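Local coordinates for protein Zgc:56074 (Danio rerio, PDB 3E9D) that probably hydrolyses fructose-2,6-bisphosphate and fructose-1,6-bisphosphate, thereby lowering glycolytic flux and favouring the pentose phosphate pathway, at residues Thr7-Glu13 with Cys215-Ile220; Leu21-Gln25 with Arg88-Phe92; Ser57-Ala62 with Met180-Gly184; Val128-Phe132 with Phe186-Ser190. One frame throughout, in Å; residues are numbered along the deposited sequence.

Interactions 1 to 3 line the phosphate pocket of a histidine phosphatase fold, a six-stranded mixed sheet flanked by helices; interaction 4 packs helix 125-146 on helix 184-197 behind it, tied to Glu89 through the Phe186 backbone. Interactions 1 and 3, with centres about 9 Å apart, share the sheet through neighbouring strands 2-10 and 177-182, and touch the same phosphate ion. Interaction 2, its centre about 15, 11 and 12 Å from those of interactions 1, 3 and 4 respectively, joins two loops and brings in Glu89. Along the chain interaction 1 spans the other three; interaction 2 closes before interaction 4 opens, while interaction 3 crosses both. Distant pieces of sequence thus converge on His11, Glu89 and His183.

Interaction 1 of 4, residues Thr7-Glu13 with Cys215-Ile220; sequences TIVRHGE and CPNTGI. With PO4 (phosphate ion), chain C; PO4 (phosphate ion), chain D.
The Arg-His-Gly motif of the histidine phosphatases lies at the end of strand 2-10, braced by the loop before strand 220-230. Thr7 CG2 lies 3.6 Å from Ile220 CG2. Val9 and Ile220 form an antiparallel non-hydrogen-bonded pair, CA to CA 4.7 Å, side chains on one sheet face. Arg10 N donates to Gly219 O (3.3 Å), and Arg10 O accepts weakly from Thr218 N (2.9 Å); Pro216-Gly219 is a type II turn. The Arg10 side chain is t through chi3: NH1 donates to Cys215 O (3.0 Å) and to chain D phosphate O2 (2.8 Å), NE to chain C phosphate O2 (2.9 Å), and NH2 to both ions. His11, the phosphohistidine nucleophile, has chi1 p; ND1 donates to Gly12 O (2.5 Å), orienting NE2 to the chain C phosphate, whose P is 3.1 Å away. Asn217 ND2 donates to His11 O (3.0 Å). Glu13 is salt-bridged to Arg18, and water 1 joins its OE1 (2.7 Å) to Asn217 OD1 (2.8 Å).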
loop_
_atom_site.group_PDB
_atom_site.type_symbol
_atom_site.label_atom_id
_atom_site.label_comp_id
_atom_site.label_asym_id
_atom_site.label_seq_id
_atom_site.Cartn_x
_atom_site.Cartn_y
_atom_site.Cartn_z
ATOM N N THR A 7 -3.170 -2.332 -6.269
ATOM C CA THR A 7 -1.974 -1.512 -6.489
ATOM C C THR A 7 -1.791 -0.612 -5.295
ATOM O O THR A 7 -2.731 0.064 -4.876
ATOM C CB THR A 7 -2.096 -0.666 -7.770
ATOM O OG1 THR A 7 -2.174 -1.547 -8.898
ATOM C CG2 THR A 7 -0.894 0.284 -7.937
ATOM N N ILE A 8 -0.582 -0.605 -4.749
ATOM C CA ILE A 8 -0.302 0.103 -3.510
ATOM C C ILE A 8 0.759 1.168 -3.775
ATOM O O ILE A 8 1.845 0.853 -4.294
ATOM C CB ILE A 8 0.259 -0.864 -2.446
ATOM C CG1 ILE A 8 -0.744 -1.997 -2.150
ATOM C CG2 ILE A 8 0.639 -0.080 -1.142
ATOM C CD1 ILE A 8 -0.144 -3.162 -1.286
ATOM N N VAL A 9 0.460 2.412 -3.408
ATOM C CA VAL A 9 1.363 3.526 -3.687
ATOM C C VAL A 9 1.633 4.319 -2.412
ATOM O O VAL A 9 0.698 4.680 -1.697
ATOM C CB VAL A 9 0.770 4.474 -4.790
ATOM C CG1 VAL A 9 1.768 5.593 -5.183
ATOM C CG2 VAL A 9 0.320 3.669 -6.025
ATOM N N ARG A 10 2.903 4.576 -2.109
ATOM C CA ARG A 10 3.230 5.521 -1.032
ATOM C C ARG A 10 3.030 6.982 -1.514
ATOM O O ARG A 10 3.309 7.307 -2.673
ATOM C CB ARG A 10 4.671 5.306 -0.536
ATOM C CG ARG A 10 5.090 6.296 0.579
ATOM C CD ARG A 10 6.522 6.043 1.074
ATOM N NE ARG A 10 6.887 7.045 2.062
ATOM C CZ ARG A 10 8.113 7.545 2.210
ATOM N NH1 ARG A 10 9.124 7.136 1.435
ATOM N NH2 ARG A 10 8.317 8.469 3.126
ATOM N N HIS A 11 2.582 7.863 -0.626
ATOM C CA HIS A 11 2.375 9.279 -0.972
ATOM C C HIS A 11 3.674 9.921 -1.511
ATOM O O HIS A 11 4.795 9.452 -1.227
ATOM C CB HIS A 11 1.892 10.062 0.273
ATOM C CG HIS A 11 2.968 10.236 1.295
ATOM N ND1 HIS A 11 3.898 11.249 1.219
ATOM C CD2 HIS A 11 3.316 9.482 2.364
ATOM C CE1 HIS A 11 4.767 11.127 2.206
ATOM N NE2 HIS A 11 4.442 10.059 2.914
ATOM N N GLY A 12 3.521 11.035 -2.224
ATOM C CA GLY A 12 4.673 11.785 -2.743
ATOM C C GLY A 12 5.425 12.521 -1.647
ATOM O O GLY A 12 4.887 12.742 -0.570
ATOM N N GLU A 13 6.659 12.921 -1.939
ATOM C CA GLU A 13 7.521 13.634 -0.987
ATOM C C GLU A 13 6.914 14.879 -0.319
ATOM O O GLU A 13 6.267 15.697 -0.988
ATOM C CB GLU A 13 8.816 14.031 -1.688
ATOM C CG GLU A 13 9.924 14.381 -0.738
ATOM C CD GLU A 13 11.198 14.725 -1.471
ATOM O OE1 GLU A 13 11.936 13.806 -1.897
ATOM O OE2 GLU A 13 11.460 15.920 -1.618
ATOM N N CYS A 215 9.702 1.519 1.112
ATOM C CA CYS A 215 9.092 2.024 -0.123
ATOM C C CYS A 215 9.460 3.483 -0.373
ATOM O O CYS A 215 9.329 4.315 0.538
ATOM C CB CYS A 215 7.570 1.897 -0.085
ATOM S SG CYS A 215 6.813 2.254 -1.727
ATOM N N PRO A 216 9.916 3.809 -1.598
ATOM C CA PRO A 216 10.209 5.233 -1.864
ATOM C C PRO A 216 8.922 6.018 -2.007
ATOM O O PRO A 216 7.855 5.419 -2.131
ATOM C CB PRO A 216 10.966 5.213 -3.198
ATOM C CG PRO A 216 10.569 3.907 -3.851
ATOM C CD PRO A 216 10.268 2.932 -2.731
ATOM N N ASN A 217 9.018 7.345 -1.982
ATOM C CA ASN A 217 7.863 8.196 -2.266
ATOM C C ASN A 217 7.287 7.864 -3.653
ATOM O O ASN A 217 8.017 7.868 -4.654
ATOM C CB ASN A 217 8.266 9.671 -2.214
ATOM C CG ASN A 217 8.475 10.175 -0.808
ATOM O OD1 ASN A 217 9.580 10.555 -0.451
ATOM N ND2 ASN A 217 7.410 10.217 -0.011
ATOM N N THR A 218 5.984 7.587 -3.701
ATOM C CA THR A 218 5.281 7.100 -4.907
ATOM C C THR A 218 5.769 5.745 -5.461
ATOM O O THR A 218 5.451 5.392 -6.597
ATOM C CB THR A 218 5.146 8.171 -6.056
ATOM O OG1 THR A 218 6.408 8.370 -6.716
ATOM C CG2 THR A 218 4.636 9.489 -5.500
ATOM N N GLY A 219 6.507 4.988 -4.649
ATOM C CA GLY A 219 6.896 3.623 -5.028
ATOM C C GLY A 219 5.629 2.793 -5.123
ATOM O O GLY A 219 4.680 2.997 -4.336
ATOM N N ILE A 220 5.601 1.881 -6.099
ATOM C CA ILE A 220 4.378 1.179 -6.467
ATOM C C ILE A 220 4.557 -0.333 -6.308
ATOM O O ILE A 220 5.533 -0.899 -6.834
ATOM C CB ILE A 220 3.960 1.488 -7.949
ATOM C CG1 ILE A 220 3.883 3.007 -8.198
ATOM C CG2 ILE A 220 2.632 0.818 -8.263
ATOM C CD1 ILE A 220 3.659 3.393 -9.663
HETATM P P PO4 C . 5.338 8.662 5.502
HETATM O O1 PO4 C . 3.986 9.228 5.854
HETATM O O2 PO4 C . 5.269 7.639 4.392
HETATM O O3 PO4 C . 6.263 9.761 5.033
HETATM O O4 PO4 C . 5.972 8.045 6.730
HETATM P P PO4 D . 11.967 9.305 2.045
HETATM O O1 PO4 D . 11.162 9.128 3.316
HETATM O O2 PO4 D . 11.732 8.101 1.137
HETATM O O3 PO4 D . 11.590 10.593 1.327
HETATM O O4 PO4 D . 13.445 9.401 2.411
HETATM O O HOH W 1 11.297 11.224 -2.495
#

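Interaction 2 of 4, residues Leu21-Gln25 with Arg88-Phe92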
loop_
_atom_site.group_PDB
_atom_site.type_symbol
_atom_site.label_atom_id
_atom_site.label_comp_id
_atom_site.label_asym_id
_atom_site.label_seq_id
_atom_site.Cartn_x
_atom_site.Cartn_y
_atom_site.Cartn_z
ATOM N N LEU A 21 12.741 14.117 8.748
ATOM C CA LEU A 21 11.995 14.200 10.006
ATOM C C LEU A 21 10.894 13.141 10.021
ATOM O O LEU A 21 10.282 12.887 8.999
ATOM C CB LEU A 21 11.373 15.582 10.158
ATOM C CG LEU A 21 12.312 16.781 10.004
ATOM C CD1 LEU A 21 11.529 18.078 10.158
ATOM C CD2 LEU A 21 13.417 16.689 11.039
ATOM N N LEU A 22 10.644 12.530 11.182
ATOM C CA LEU A 22 9.603 11.499 11.301
ATOM C C LEU A 22 8.210 12.059 11.093
ATOM O O LEU A 22 7.808 13.025 11.759
ATOM C CB LEU A 22 9.658 10.808 12.656
ATOM C CG LEU A 22 10.439 9.514 12.801
ATOM C CD1 LEU A 22 10.319 9.089 14.243
ATOM C CD2 LEU A 22 9.912 8.401 11.860
ATOM N N GLN A 23 7.470 11.439 10.179
ATOM C CA GLN A 23 6.122 11.909 9.863
ATOM C C GLN A 23 5.068 10.827 10.118
ATOM O O GLN A 23 5.004 9.842 9.389
ATOM C CB GLN A 23 6.076 12.376 8.404
ATOM C CG GLN A 23 5.139 13.558 8.173
ATOM C CD GLN A 23 5.149 14.040 6.732
ATOM O OE1 GLN A 23 4.433 14.958 6.395
ATOM N NE2 GLN A 23 5.913 13.392 5.881
ATOM N N GLY A 24 4.242 11.006 11.142
ATOM C CA GLY A 24 3.286 9.972 11.539
ATOM C C GLY A 24 1.847 10.407 11.346
ATOM O O GLY A 24 1.453 10.786 10.253
ATOM N N GLN A 25 1.064 10.362 12.415
ATOM C CA GLN A 25 -0.375 10.629 12.327
ATOM C C GLN A 25 -0.747 12.029 12.751
ATOM O O GLN A 25 -1.874 12.461 12.496
ATOM C CB GLN A 25 -1.164 9.640 13.199
ATOM C CG GLN A 25 -0.796 8.204 12.981
ATOM C CD GLN A 25 -1.629 7.234 13.814
ATOM O OE1 GLN A 25 -2.611 7.622 14.433
ATOM N NE2 GLN A 25 -1.249 5.963 13.800
ATOM N N ARG A 88 -3.665 5.049 7.757
ATOM C CA ARG A 88 -2.750 6.086 8.252
ATOM C C ARG A 88 -1.401 5.502 8.620
ATOM O O ARG A 88 -1.279 4.308 8.942
ATOM C CB ARG A 88 -3.331 6.864 9.451
ATOM C CG ARG A 88 -3.498 6.042 10.756
ATOM C CD ARG A 88 -4.430 6.797 11.760
ATOM N NE ARG A 88 -4.577 6.068 13.021
ATOM C CZ ARG A 88 -5.460 5.093 13.250
ATOM N NH1 ARG A 88 -6.300 4.683 12.296
ATOM N NH2 ARG A 88 -5.500 4.515 14.444
ATOM N N GLU A 89 -0.397 6.365 8.591
ATOM C CA GLU A 89 0.958 5.985 8.918
ATOM C C GLU A 89 1.061 5.487 10.371
ATOM O O GLU A 89 0.274 5.887 11.228
ATOM C CB GLU A 89 1.881 7.197 8.716
ATOM C CG GLU A 89 3.384 6.934 8.999
ATOM C CD GLU A 89 3.956 5.763 8.183
ATOM O OE1 GLU A 89 3.389 4.648 8.250
ATOM O OE2 GLU A 89 4.981 5.952 7.471
ATOM N N ARG A 90 2.038 4.618 10.630
ATOM C CA ARG A 90 2.411 4.263 11.982
ATOM C C ARG A 90 2.555 5.504 12.867
ATOM O O ARG A 90 3.193 6.497 12.480
ATOM C CB ARG A 90 3.726 3.482 11.962
ATOM C CG ARG A 90 4.200 3.077 13.344
ATOM C CD ARG A 90 5.340 2.063 13.236
ATOM N NE ARG A 90 5.671 1.586 14.569
ATOM C CZ ARG A 90 6.715 0.821 14.856
ATOM N NH1 ARG A 90 7.546 0.420 13.886
ATOM N NH2 ARG A 90 6.917 0.458 16.116
ATOM N N GLY A 91 1.954 5.455 14.058
ATOM C CA GLY A 91 2.089 6.562 15.006
ATOM C C GLY A 91 3.461 6.559 15.655
ATOM O O GLY A 91 3.948 5.510 16.076
ATOM N N PHE A 92 4.079 7.738 15.753
ATOM C CA PHE A 92 5.403 7.856 16.384
ATOM C C PHE A 92 5.401 8.678 17.671
ATOM O O PHE A 92 6.459 8.934 18.221
ATOM C CB PHE A 92 6.449 8.399 15.380
ATOM C CG PHE A 92 6.709 7.454 14.233
ATOM C CD1 PHE A 92 7.408 6.272 14.443
ATOM C CD2 PHE A 92 6.200 7.715 12.970
ATOM C CE1 PHE A 92 7.617 5.376 13.396
ATOM C CE2 PHE A 92 6.413 6.815 11.908
ATOM C CZ PHE A 92 7.113 5.662 12.122
HETATM O O HOH W 2 2.429 9.922 14.911
HETATM O O HOH W 3 -3.069 4.882 15.975
#
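Neither segment is helix or strand, so side chains and water make most of the polar links between these two loops. Gln25 does the most, since an amide can donate and accept at once. Its NE2 gives a hydrogen bond to Glu89 O (3.0 Å), and its OE1 receives a weak one from Arg88 NE (2.9 Å). Water 3 accepts from Gln25 NE2 (3.0 Å) and Arg88 NH2 (2.9 Å), while Arg88 NH1 is satisfied by Pro85 O. Water 2 bridges Gln25 N and Phe92 N, each at 2.9 Å; Gly24 N and Gly91 N are met by Glu96 and Glu123. Arg90 O is buried without any partner and lies 3.6 Å from Gly24 CA. Glycine suits this place: a CB on Gly24 would sit tightly against Arg90 O and the Phe92 ring. That ring closes the other end, with Leu22 CD2 3.8 Å from its centroid and almost on the normal, a CH-pi contact. The CA-to-CB bond of Gln23 points away, and its NE2 bonds Thr14, but its O lies 3.4 Å from Glu89 CG. The Glu89 carboxylate is held firmly: OE1 accepts from Arg90 N (2.7 Å) and from Phe186 N, and OE2 from Ala185 N. So fixed beside His183 and a bound phosphate, Glu89 is placed as the inferred proton donor/acceptor of a histidine phosphatase active site.

Interaction 3 of 4, residues Ser57-Ala62 with Met180-Gly184; sequences SNLQRA and MVSHG. With PO4 (phosphate ion), chain C.
In this part of the histidine phosphatase pocket, the end of strand 177-182 meets the turn that starts helix 60-71, and His183, Val181 and Ala62 lose most surface. His183, the inferred transition-state stabiliser, sits at the N-cap position of helix 184-197 with chi1 m and chi2 near -91°, which directs its ring toward segment 57-62. There NE2 and Ser57 OG share a hydrogen bond of 2.7 Å. The same OG accepts from Leu59 N (3.1 Å), an ST turn. Leu59 CD1 and Ala62 CB lie 3.5 and 3.8 Å from His183 NE2, small or apolar groups hemming in the imidazole. Val181, extended and chi1 t, sets CG1 3.5 Å from Ala62 O and 4.3 Å from Ala62 CB, while its O accepts from Ser57 N (3.2 Å); Ser57 and Ser182 CA atoms are 5.7 Å apart. Arg61, also bound to Gly24 O, turns its guanidinium face to His183 CE1. O1 of the chain C phosphate accepts from Arg61 NE, Arg61 NH2 and His183 ND1, each at 2.9 Å, and O2 from Gly184 N at 2.8 Å.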
loop_
_atom_site.group_PDB
_atom_site.type_symbol
_atom_site.label_atom_id
_atom_site.label_comp_id
_atom_site.label_asym_id
_atom_site.label_seq_id
_atom_site.Cartn_x
_atom_site.Cartn_y
_atom_site.Cartn_z
ATOM N N SER A 57 -5.513 6.854 2.844
ATOM C CA SER A 57 -5.528 7.291 4.236
ATOM C C SER A 57 -6.178 8.689 4.358
ATOM O O SER A 57 -6.352 9.403 3.359
ATOM C CB SER A 57 -4.129 7.256 4.843
ATOM O OG SER A 57 -3.478 8.499 4.778
ATOM N N ASN A 58 -6.558 9.027 5.587
ATOM C CA ASN A 58 -7.131 10.316 5.948
ATOM C C ASN A 58 -6.111 11.476 5.927
ATOM O O ASN A 58 -6.490 12.615 6.168
ATOM C CB ASN A 58 -7.703 10.195 7.387
ATOM C CG ASN A 58 -6.630 9.799 8.396
ATOM O OD1 ASN A 58 -6.011 8.751 8.263
ATOM N ND2 ASN A 58 -6.388 10.647 9.398
ATOM N N LEU A 59 -4.828 11.191 5.681
ATOM C CA LEU A 59 -3.762 12.207 5.790
ATOM C C LEU A 59 -3.557 12.960 4.468
ATOM O O LEU A 59 -3.590 12.357 3.408
ATOM C CB LEU A 59 -2.443 11.574 6.287
ATOM C CG LEU A 59 -2.541 10.930 7.691
ATOM C CD1 LEU A 59 -1.295 10.086 8.028
ATOM C CD2 LEU A 59 -2.786 12.001 8.739
ATOM N N GLN A 60 -3.392 14.281 4.564
ATOM C CA GLN A 60 -3.376 15.167 3.396
ATOM C C GLN A 60 -2.371 14.721 2.324
ATOM O O GLN A 60 -2.711 14.691 1.137
ATOM C CB GLN A 60 -3.099 16.619 3.818
ATOM C CG GLN A 60 -2.966 17.565 2.635
ATOM C CD GLN A 60 -2.737 19.020 3.013
ATOM O OE1 GLN A 60 -2.166 19.340 4.067
ATOM N NE2 GLN A 60 -3.171 19.916 2.136
ATOM N N ARG A 61 -1.149 14.368 2.737
ATOM C CA ARG A 61 -0.102 13.983 1.773
ATOM C C ARG A 61 -0.542 12.810 0.886
ATOM O O ARG A 61 -0.196 12.759 -0.295
ATOM C CB ARG A 61 1.248 13.694 2.466
ATOM C CG ARG A 61 1.235 12.590 3.549
ATOM C CD ARG A 61 2.439 12.775 4.488
ATOM N NE ARG A 61 2.589 11.718 5.494
ATOM C CZ ARG A 61 2.067 11.766 6.722
ATOM N NH1 ARG A 61 1.343 12.812 7.095
ATOM N NH2 ARG A 61 2.282 10.773 7.583
ATOM N N ALA A 62 -1.305 11.884 1.471
ATOM C CA ALA A 62 -1.820 10.702 0.768
ATOM C C ALA A 62 -3.036 11.049 -0.103
ATOM O O ALA A 62 -3.122 10.651 -1.293
ATOM C CB ALA A 62 -2.176 9.586 1.796
ATOM N N MET A 180 -4.620 1.648 -3.583
ATOM C CA MET A 180 -4.481 1.952 -2.169
ATOM C C MET A 180 -3.342 2.957 -2.084
ATOM O O MET A 180 -2.258 2.700 -2.597
ATOM C CB MET A 180 -4.173 0.665 -1.373
ATOM C CG MET A 180 -3.736 0.864 0.093
ATOM S SD MET A 180 -3.179 -0.714 0.864
ATOM C CE MET A 180 -1.892 -0.065 1.920
ATOM N N VAL A 181 -3.583 4.103 -1.441
ATOM C CA VAL A 181 -2.534 5.125 -1.289
ATOM C C VAL A 181 -2.290 5.337 0.204
ATOM O O VAL A 181 -3.214 5.660 0.944
ATOM C CB VAL A 181 -2.860 6.446 -2.052
ATOM C CG1 VAL A 181 -1.701 7.460 -1.925
ATOM C CG2 VAL A 181 -3.095 6.140 -3.544
ATOM N N SER A 182 -1.045 5.143 0.629
ATOM C CA SER A 182 -0.711 5.083 2.042
ATOM C C SER A 182 0.724 5.579 2.330
ATOM O O SER A 182 1.245 6.474 1.646
ATOM C CB SER A 182 -0.945 3.641 2.573
ATOM O OG SER A 182 -0.839 3.556 3.996
ATOM N N HIS A 183 1.343 4.991 3.348
ATOM C CA HIS A 183 2.535 5.541 3.957
ATOM C C HIS A 183 3.619 4.466 4.113
ATOM O O HIS A 183 3.302 3.278 4.178
ATOM C CB HIS A 183 2.163 6.129 5.313
ATOM C CG HIS A 183 1.080 7.152 5.229
ATOM N ND1 HIS A 183 1.343 8.490 5.056
ATOM C CD2 HIS A 183 -0.268 7.028 5.249
ATOM C CE1 HIS A 183 0.201 9.153 4.983
ATOM N NE2 HIS A 183 -0.791 8.286 5.100
ATOM N N GLY A 184 4.874 4.902 4.194
ATOM C CA GLY A 184 6.017 4.014 4.089
ATOM C C GLY A 184 6.083 2.934 5.150
ATOM O O GLY A 184 6.209 1.758 4.824
HETATM P P PO4 C . 5.338 8.662 5.502
HETATM O O1 PO4 C . 3.986 9.228 5.854
HETATM O O2 PO4 C . 5.269 7.639 4.392
HETATM O O3 PO4 C . 6.263 9.761 5.033
HETATM O O4 PO4 C . 5.972 8.045 6.730
#

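Interaction 4 of 4, residues Val128-Phe132 with Phe186-Ser190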
loop_
_atom_site.group_PDB
_atom_site.type_symbol
_atom_site.label_atom_id
_atom_site.label_comp_id
_atom_site.label_asym_id
_atom_site.label_seq_id
_atom_site.Cartn_x
_atom_site.Cartn_y
_atom_site.Cartn_z
ATOM N N VAL A 128 0.121 -1.593 14.251
ATOM C CA VAL A 128 0.030 -1.240 12.830
ATOM C C VAL A 128 -0.484 -2.426 11.993
ATOM O O VAL A 128 -1.363 -2.269 11.144
ATOM C CB VAL A 128 1.376 -0.708 12.272
ATOM C CG1 VAL A 128 1.219 -0.322 10.787
ATOM C CG2 VAL A 128 1.853 0.468 13.075
ATOM N N LYS A 129 0.065 -3.615 12.230
ATOM C CA LYS A 129 -0.358 -4.806 11.488
ATOM C C LYS A 129 -1.837 -5.155 11.709
ATOM O O LYS A 129 -2.544 -5.538 10.761
ATOM C CB LYS A 129 0.527 -6.001 11.846
ATOM C CG LYS A 129 0.274 -7.234 10.972
ATOM C CD LYS A 129 0.934 -8.497 11.566
ATOM C CE LYS A 129 2.445 -8.422 11.504
ATOM N NZ LYS A 129 3.086 -9.720 11.926
ATOM N N THR A 130 -2.298 -5.038 12.960
ATOM C CA THR A 130 -3.717 -5.197 13.257
ATOM C C THR A 130 -4.594 -4.247 12.423
ATOM O O THR A 130 -5.633 -4.660 11.913
ATOM C CB THR A 130 -3.978 -5.026 14.771
ATOM O OG1 THR A 130 -3.300 -6.088 15.461
ATOM C CG2 THR A 130 -5.468 -5.058 15.104
ATOM N N ARG A 131 -4.163 -2.992 12.265
ATOM C CA ARG A 131 -4.886 -2.041 11.402
ATOM C C ARG A 131 -4.979 -2.507 9.944
ATOM O O ARG A 131 -6.050 -2.426 9.319
ATOM C CB ARG A 131 -4.255 -0.641 11.465
ATOM C CG ARG A 131 -4.500 0.073 12.800
ATOM C CD ARG A 131 -4.308 1.577 12.649
ATOM N NE ARG A 131 -2.903 2.022 12.594
ATOM C CZ ARG A 131 -2.303 2.514 11.510
ATOM N NH1 ARG A 131 -2.950 2.592 10.345
ATOM N NH2 ARG A 131 -1.059 2.954 11.590
ATOM N N PHE A 132 -3.861 -2.993 9.405
ATOM C CA PHE A 132 -3.861 -3.553 8.053
ATOM C C PHE A 132 -4.780 -4.778 7.939
ATOM O O PHE A 132 -5.523 -4.899 6.960
ATOM C CB PHE A 132 -2.451 -3.889 7.562
ATOM C CG PHE A 132 -2.418 -4.425 6.145
ATOM C CD1 PHE A 132 -2.851 -3.635 5.081
ATOM C CD2 PHE A 132 -1.960 -5.712 5.881
ATOM C CE1 PHE A 132 -2.834 -4.111 3.770
ATOM C CE2 PHE A 132 -1.909 -6.205 4.572
ATOM C CZ PHE A 132 -2.347 -5.405 3.510
ATOM N N PHE A 186 3.704 1.960 7.304
ATOM C CA PHE A 186 2.496 1.126 7.168
ATOM C C PHE A 186 2.580 0.103 6.019
ATOM O O PHE A 186 2.255 -1.085 6.201
ATOM C CB PHE A 186 1.265 2.003 6.961
ATOM C CG PHE A 186 -0.014 1.227 6.888
ATOM C CD1 PHE A 186 -0.719 0.923 8.051
ATOM C CD2 PHE A 186 -0.525 0.805 5.650
ATOM C CE1 PHE A 186 -1.930 0.204 7.989
ATOM C CE2 PHE A 186 -1.714 0.082 5.584
ATOM C CZ PHE A 186 -2.423 -0.214 6.756
ATOM N N ILE A 187 2.998 0.566 4.840
ATOM C CA ILE A 187 3.102 -0.296 3.675
ATOM C C ILE A 187 4.146 -1.388 3.896
ATOM O O ILE A 187 3.924 -2.536 3.523
ATOM C CB ILE A 187 3.398 0.521 2.347
ATOM C CG1 ILE A 187 2.146 1.314 1.910
ATOM C CG2 ILE A 187 3.864 -0.395 1.231
ATOM C CD1 ILE A 187 2.453 2.505 0.941
ATOM N N ARG A 188 5.278 -1.028 4.503
ATOM C CA ARG A 188 6.328 -2.002 4.756
ATOM C C ARG A 188 5.821 -3.109 5.658
ATOM O O ARG A 188 6.023 -4.293 5.371
ATOM C CB ARG A 188 7.560 -1.351 5.391
ATOM C CG ARG A 188 8.813 -2.209 5.208
ATOM C CD ARG A 188 10.063 -1.425 5.614
ATOM N NE ARG A 188 11.274 -2.185 5.302
ATOM C CZ ARG A 188 12.496 -1.846 5.711
ATOM N NH1 ARG A 188 12.662 -0.762 6.459
ATOM N NH2 ARG A 188 13.547 -2.598 5.377
ATOM N N ILE A 189 5.157 -2.709 6.741
ATOM C CA ILE A 189 4.580 -3.665 7.674
ATOM C C ILE A 189 3.523 -4.536 6.977
ATOM O O ILE A 189 3.477 -5.757 7.186
ATOM C CB ILE A 189 4.054 -2.953 8.954
ATOM C CG1 ILE A 189 5.259 -2.425 9.759
ATOM C CG2 ILE A 189 3.194 -3.920 9.820
ATOM C CD1 ILE A 189 4.925 -1.275 10.765
ATOM N N SER A 190 2.695 -3.908 6.139
ATOM C CA SER A 190 1.615 -4.602 5.412
ATOM C C SER A 190 2.142 -5.613 4.397
ATOM O O SER A 190 1.638 -6.741 4.324
ATOM C CB SER A 190 0.717 -3.590 4.702
ATOM O OG SER A 190 0.116 -2.711 5.660
#
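Two helices cross steeply here, their short axes 9.3 Å apart at -75°, so the fit depends on a few side chains. Phe186, chi1 t, is the largest bump: its flat ring enters the hollow bounded by Val128, Arg131 and Phe132, with Val128 CG1 3.6 Å from Phe186 CD1 and Phe132 CB 3.8 Å from Phe186 CZ. Val128 in turn projects between Phe186 and Ile189, its CG1 also 3.8 Å from Ile189 CD1; a short branched residue suits this narrow gap. Ile189 CG2 rests against Lys129 CB at 3.9 Å. At the other end, the small Ser190 makes room for the broad Phe132 ring. Ser190 CB stands 3.4 Å from the ring centroid, nearly on its normal, in a CH-pi contact, while its OG donates to Phe186 O (2.7 Å) one turn back, satisfying a polar group in an apolar interface. Arg131 NH1, bonded to Arg88 O, lies 3.5 Å from Phe186 CE1, while its NE forms a salt bridge with Glu123; Lys129 reaches Asp197. Helix 184-197 lies between helix 125-146 and the sheet: Ile189 and Phe186 meet the helix, Phe186 also touches Met180, and Ile187 packs on strands 2-10 and 177-182.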